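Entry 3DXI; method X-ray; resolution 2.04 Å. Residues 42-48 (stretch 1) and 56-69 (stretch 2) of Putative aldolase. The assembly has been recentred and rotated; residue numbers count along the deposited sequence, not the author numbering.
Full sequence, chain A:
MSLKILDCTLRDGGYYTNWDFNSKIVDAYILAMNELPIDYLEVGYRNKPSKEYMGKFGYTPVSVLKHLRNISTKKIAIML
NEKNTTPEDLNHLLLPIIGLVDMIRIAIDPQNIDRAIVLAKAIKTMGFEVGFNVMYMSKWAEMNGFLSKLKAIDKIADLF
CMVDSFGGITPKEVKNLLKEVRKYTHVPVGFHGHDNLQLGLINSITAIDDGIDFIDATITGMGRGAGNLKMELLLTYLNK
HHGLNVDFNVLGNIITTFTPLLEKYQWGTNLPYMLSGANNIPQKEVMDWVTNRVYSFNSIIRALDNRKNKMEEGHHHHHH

Stretch 1, residues 42-48: EVGYRNK
Stretch 2, residues 56-69: KFGYTPVSVLKHLR

How do the two backbones run past one another? The strand that carries Glu-42 to Gly-44 lies beside a weakly bonded helical turn, about 56-59, in parallel register: Gly-44 pairs with Phe-57, Tyr-45 with Gly-58 and Arg-46 with Tyr-59, CA atoms 4.5 to 4.8 Å apart. Tyr-45 N donates almost straight to Phe-57 O at 3.0 Å (170°). Thr-60 then turns out of the helix at phi/psi 37/70, and Pro-61 occupies the N-cap position, right before the helix that starts at Val-62 and runs on past Arg-69.

Why is Gly-44 a glycine? At phi/psi 167/-170 a CB on Gly-44 would be jammed against the carbonyl O of Val-43; that ideal CB of Gly-44 would also fall 2.4 Å from Thr-60 OG1 and 2.6 Å from Phe-57 O. The bare CA lets Thr-60, pointing toward the strand with chi1 -44° (m), give its OG1 proton to Tyr-45 O at 2.7 Å.

How does Arg-46 reach the turn when its CA-to-CB bond points away? Three successive m torsions (chi1 -81°, chi2 -67°, chi3 -77°) curl the chain back, with chi4 at 179°. Arg-46 NH1 donates to Thr-60 O at 3.0 Å, with that oxygen at the edge of the guanidinium near its plane, and weakly to Tyr-59 O at 3.4 Å. Water 1 joins the same carbonyl to the backbone, accepting from Asn-47 N (2.7 Å) and donating to Tyr-59 O (2.6 Å). Tyr-59, chi1 -69° (m) and chi2 -72°, turns its ring edge to Asn-47 O, which lies 3.6 Å from Tyr-59 CD1.

What fills the apolar side? Val-43, chi1 -57° (m), sets CG2 4.2 Å from Leu-65 CD2 and CG1 4.1 Å from Leu-68 CD1. Both leucines point toward the strand in the m,t rotamer, one helical turn apart, so branched, uncharged side chains suit this buried seam. Phe-57 (m, chi2 -79°) brings CD1 to 3.2 Å from Val-43 O. In all, 527 Å² is buried between the stretches, both sides summed.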

# COMPACT_ATOMS: atom_id res chain seq x y z
N GLU A 42 -16.17 -16.27 3.11
CA GLU A 42 -17.48 -15.64 3.12
C GLU A 42 -17.81 -15.48 1.65
O GLU A 42 -17.30 -14.57 0.98
CB GLU A 42 -17.41 -14.28 3.81
CG GLU A 42 -18.75 -13.60 3.94
CD GLU A 42 -18.65 -12.37 4.79
OE1 GLU A 42 -17.83 -11.49 4.44
OE2 GLU A 42 -19.37 -12.29 5.81
N VAL A 43 -18.66 -16.36 1.15
CA VAL A 43 -19.01 -16.42 -0.26
C VAL A 43 -20.12 -15.52 -0.78
O VAL A 43 -20.28 -15.38 -2.00
CB VAL A 43 -19.34 -17.87 -0.64
CG1 VAL A 43 -18.15 -18.78 -0.30
CG2 VAL A 43 -20.58 -18.33 0.10
N GLY A 44 -20.89 -14.92 0.11
CA GLY A 44 -21.96 -14.05 -0.35
C GLY A 44 -22.97 -13.64 0.69
O GLY A 44 -22.79 -13.87 1.88
N TYR A 45 -24.04 -13.02 0.21
CA TYR A 45 -25.13 -12.54 1.06
C TYR A 45 -26.35 -13.44 0.93
O TYR A 45 -26.46 -14.23 -0.01
CB TYR A 45 -25.57 -11.14 0.61
CG TYR A 45 -24.58 -10.02 0.86
CD1 TYR A 45 -24.57 -9.34 2.07
CD2 TYR A 45 -23.67 -9.63 -0.13
CE1 TYR A 45 -23.67 -8.29 2.31
CE2 TYR A 45 -22.76 -8.59 0.09
CZ TYR A 45 -22.77 -7.92 1.31
OH TYR A 45 -21.90 -6.90 1.56
N ARG A 46 -27.24 -13.31 1.91
CA ARG A 46 -28.53 -13.99 1.90
C ARG A 46 -29.41 -12.73 1.96
O ARG A 46 -29.15 -11.84 2.77
CB ARG A 46 -28.73 -14.87 3.13
CG ARG A 46 -28.06 -16.25 3.06
CD ARG A 46 -28.70 -17.17 2.00
NE ARG A 46 -29.97 -17.75 2.43
CZ ARG A 46 -30.71 -18.57 1.67
NH1 ARG A 46 -30.31 -18.90 0.45
NH2 ARG A 46 -31.87 -19.04 2.13
N ASN A 47 -30.40 -12.63 1.10
CA ASN A 47 -31.25 -11.44 1.06
C ASN A 47 -32.70 -11.74 0.77
O ASN A 47 -33.04 -12.81 0.28
CB ASN A 47 -30.77 -10.49 -0.04
CG ASN A 47 -29.86 -9.38 0.46
OD1 ASN A 47 -28.71 -9.28 0.04
ND2 ASN A 47 -30.37 -8.54 1.35
N LYS A 48 -33.55 -10.76 1.08
CA LYS A 48 -34.97 -10.85 0.78
C LYS A 48 -35.01 -10.27 -0.64
O LYS A 48 -34.05 -9.65 -1.07
CB LYS A 48 -35.77 -10.00 1.76
CG LYS A 48 -35.73 -10.55 3.19
CD LYS A 48 -36.53 -9.68 4.17
CE LYS A 48 -35.87 -8.33 4.40
NZ LYS A 48 -36.55 -7.56 5.49
N LYS A 56 -26.54 -13.92 -8.38
CA LYS A 56 -26.37 -15.15 -7.62
C LYS A 56 -25.89 -15.01 -6.18
O LYS A 56 -26.61 -15.40 -5.25
CB LYS A 56 -25.43 -16.11 -8.38
CG LYS A 56 -25.09 -17.38 -7.60
CD LYS A 56 -24.58 -18.48 -8.52
CE LYS A 56 -25.69 -18.96 -9.44
NZ LYS A 56 -25.26 -20.09 -10.33
N PHE A 57 -24.70 -14.46 -5.99
CA PHE A 57 -24.14 -14.33 -4.65
C PHE A 57 -24.65 -13.19 -3.78
O PHE A 57 -24.07 -12.87 -2.74
CB PHE A 57 -22.61 -14.35 -4.76
CG PHE A 57 -22.08 -15.68 -5.23
CD1 PHE A 57 -21.96 -16.75 -4.34
CD2 PHE A 57 -21.80 -15.89 -6.57
CE1 PHE A 57 -21.58 -18.01 -4.78
CE2 PHE A 57 -21.42 -17.16 -7.03
CZ PHE A 57 -21.31 -18.21 -6.13
N GLY A 58 -25.76 -12.60 -4.21
CA GLY A 58 -26.40 -11.56 -3.43
C GLY A 58 -27.49 -12.29 -2.67
O GLY A 58 -28.00 -11.81 -1.65
N TYR A 59 -27.83 -13.48 -3.17
CA TYR A 59 -28.87 -14.34 -2.59
C TYR A 59 -28.30 -15.68 -2.12
O TYR A 59 -28.89 -16.34 -1.26
CB TYR A 59 -29.97 -14.61 -3.61
CG TYR A 59 -30.81 -13.41 -3.96
CD1 TYR A 59 -31.74 -12.89 -3.06
CD2 TYR A 59 -30.67 -12.77 -5.20
CE1 TYR A 59 -32.49 -11.78 -3.36
CE2 TYR A 59 -31.43 -11.64 -5.51
CZ TYR A 59 -32.34 -11.16 -4.59
OH TYR A 59 -33.09 -10.05 -4.89
N THR A 60 -27.16 -16.07 -2.69
CA THR A 60 -26.49 -17.33 -2.37
C THR A 60 -27.49 -18.46 -2.10
O THR A 60 -27.65 -18.93 -0.97
CB THR A 60 -25.55 -17.16 -1.15
OG1 THR A 60 -24.82 -15.93 -1.29
CG2 THR A 60 -24.54 -18.31 -1.08
N PRO A 61 -28.17 -18.93 -3.15
CA PRO A 61 -29.16 -20.01 -3.04
C PRO A 61 -28.61 -21.33 -2.50
O PRO A 61 -27.41 -21.60 -2.58
CB PRO A 61 -29.69 -20.14 -4.47
CG PRO A 61 -28.51 -19.76 -5.29
CD PRO A 61 -27.99 -18.55 -4.56
N VAL A 62 -29.50 -22.14 -1.95
CA VAL A 62 -29.15 -23.45 -1.40
C VAL A 62 -28.41 -24.33 -2.41
O VAL A 62 -27.41 -24.95 -2.08
CB VAL A 62 -30.41 -24.20 -0.92
CG1 VAL A 62 -30.07 -25.64 -0.55
CG2 VAL A 62 -31.01 -23.47 0.28
N SER A 63 -28.91 -24.38 -3.65
CA SER A 63 -28.28 -25.19 -4.68
C SER A 63 -26.79 -24.88 -4.79
O SER A 63 -25.97 -25.79 -4.89
CB SER A 63 -28.97 -24.98 -6.03
OG SER A 63 -28.93 -23.61 -6.43
N VAL A 64 -26.44 -23.60 -4.75
CA VAL A 64 -25.04 -23.21 -4.84
C VAL A 64 -24.26 -23.62 -3.59
O VAL A 64 -23.15 -24.15 -3.69
CB VAL A 64 -24.90 -21.68 -5.04
CG1 VAL A 64 -23.43 -21.27 -4.98
CG2 VAL A 64 -25.50 -21.27 -6.38
N LEU A 65 -24.85 -23.40 -2.43
CA LEU A 65 -24.19 -23.75 -1.17
C LEU A 65 -23.92 -25.25 -1.03
O LEU A 65 -22.90 -25.64 -0.45
CB LEU A 65 -25.02 -23.24 0.02
CG LEU A 65 -25.03 -21.71 0.15
CD1 LEU A 65 -26.02 -21.28 1.21
CD2 LEU A 65 -23.63 -21.22 0.50
N LYS A 66 -24.80 -26.09 -1.56
CA LYS A 66 -24.60 -27.54 -1.47
C LYS A 66 -23.36 -27.94 -2.26
O LYS A 66 -22.59 -28.81 -1.84
CB LYS A 66 -25.80 -28.29 -2.03
CG LYS A 66 -27.02 -28.30 -1.13
CD LYS A 66 -28.15 -29.09 -1.78
CE LYS A 66 -29.35 -29.18 -0.86
NZ LYS A 66 -30.45 -29.96 -1.48
N HIS A 67 -23.17 -27.30 -3.42
CA HIS A 67 -22.03 -27.56 -4.28
C HIS A 67 -20.74 -27.09 -3.60
O HIS A 67 -19.76 -27.83 -3.50
CB HIS A 67 -22.21 -26.82 -5.61
CG HIS A 67 -21.02 -26.89 -6.52
ND1 HIS A 67 -20.51 -28.08 -6.99
CD2 HIS A 67 -20.25 -25.91 -7.04
CE1 HIS A 67 -19.47 -27.83 -7.76
NE2 HIS A 67 -19.29 -26.52 -7.81
N LEU A 68 -20.74 -25.84 -3.14
CA LEU A 68 -19.57 -25.28 -2.47
C LEU A 68 -19.20 -26.09 -1.23
O LEU A 68 -18.02 -26.34 -0.97
CB LEU A 68 -19.84 -23.82 -2.06
CG LEU A 68 -20.20 -22.85 -3.19
CD1 LEU A 68 -20.27 -21.44 -2.62
CD2 LEU A 68 -19.16 -22.91 -4.31
N ARG A 69 -20.21 -26.49 -0.46
CA ARG A 69 -19.97 -27.27 0.75
C ARG A 69 -19.40 -28.64 0.40
O ARG A 69 -18.64 -29.23 1.16
CB ARG A 69 -21.27 -27.43 1.54
CG ARG A 69 -21.10 -28.25 2.79
CD ARG A 69 -20.02 -27.65 3.68
NE ARG A 69 -20.59 -27.17 4.94
CZ ARG A 69 -19.94 -26.44 5.83
NH1 ARG A 69 -18.67 -26.07 5.62
NH2 ARG A 69 -20.55 -26.07 6.95
O HOH W 1 -30.85 -15.09 0.01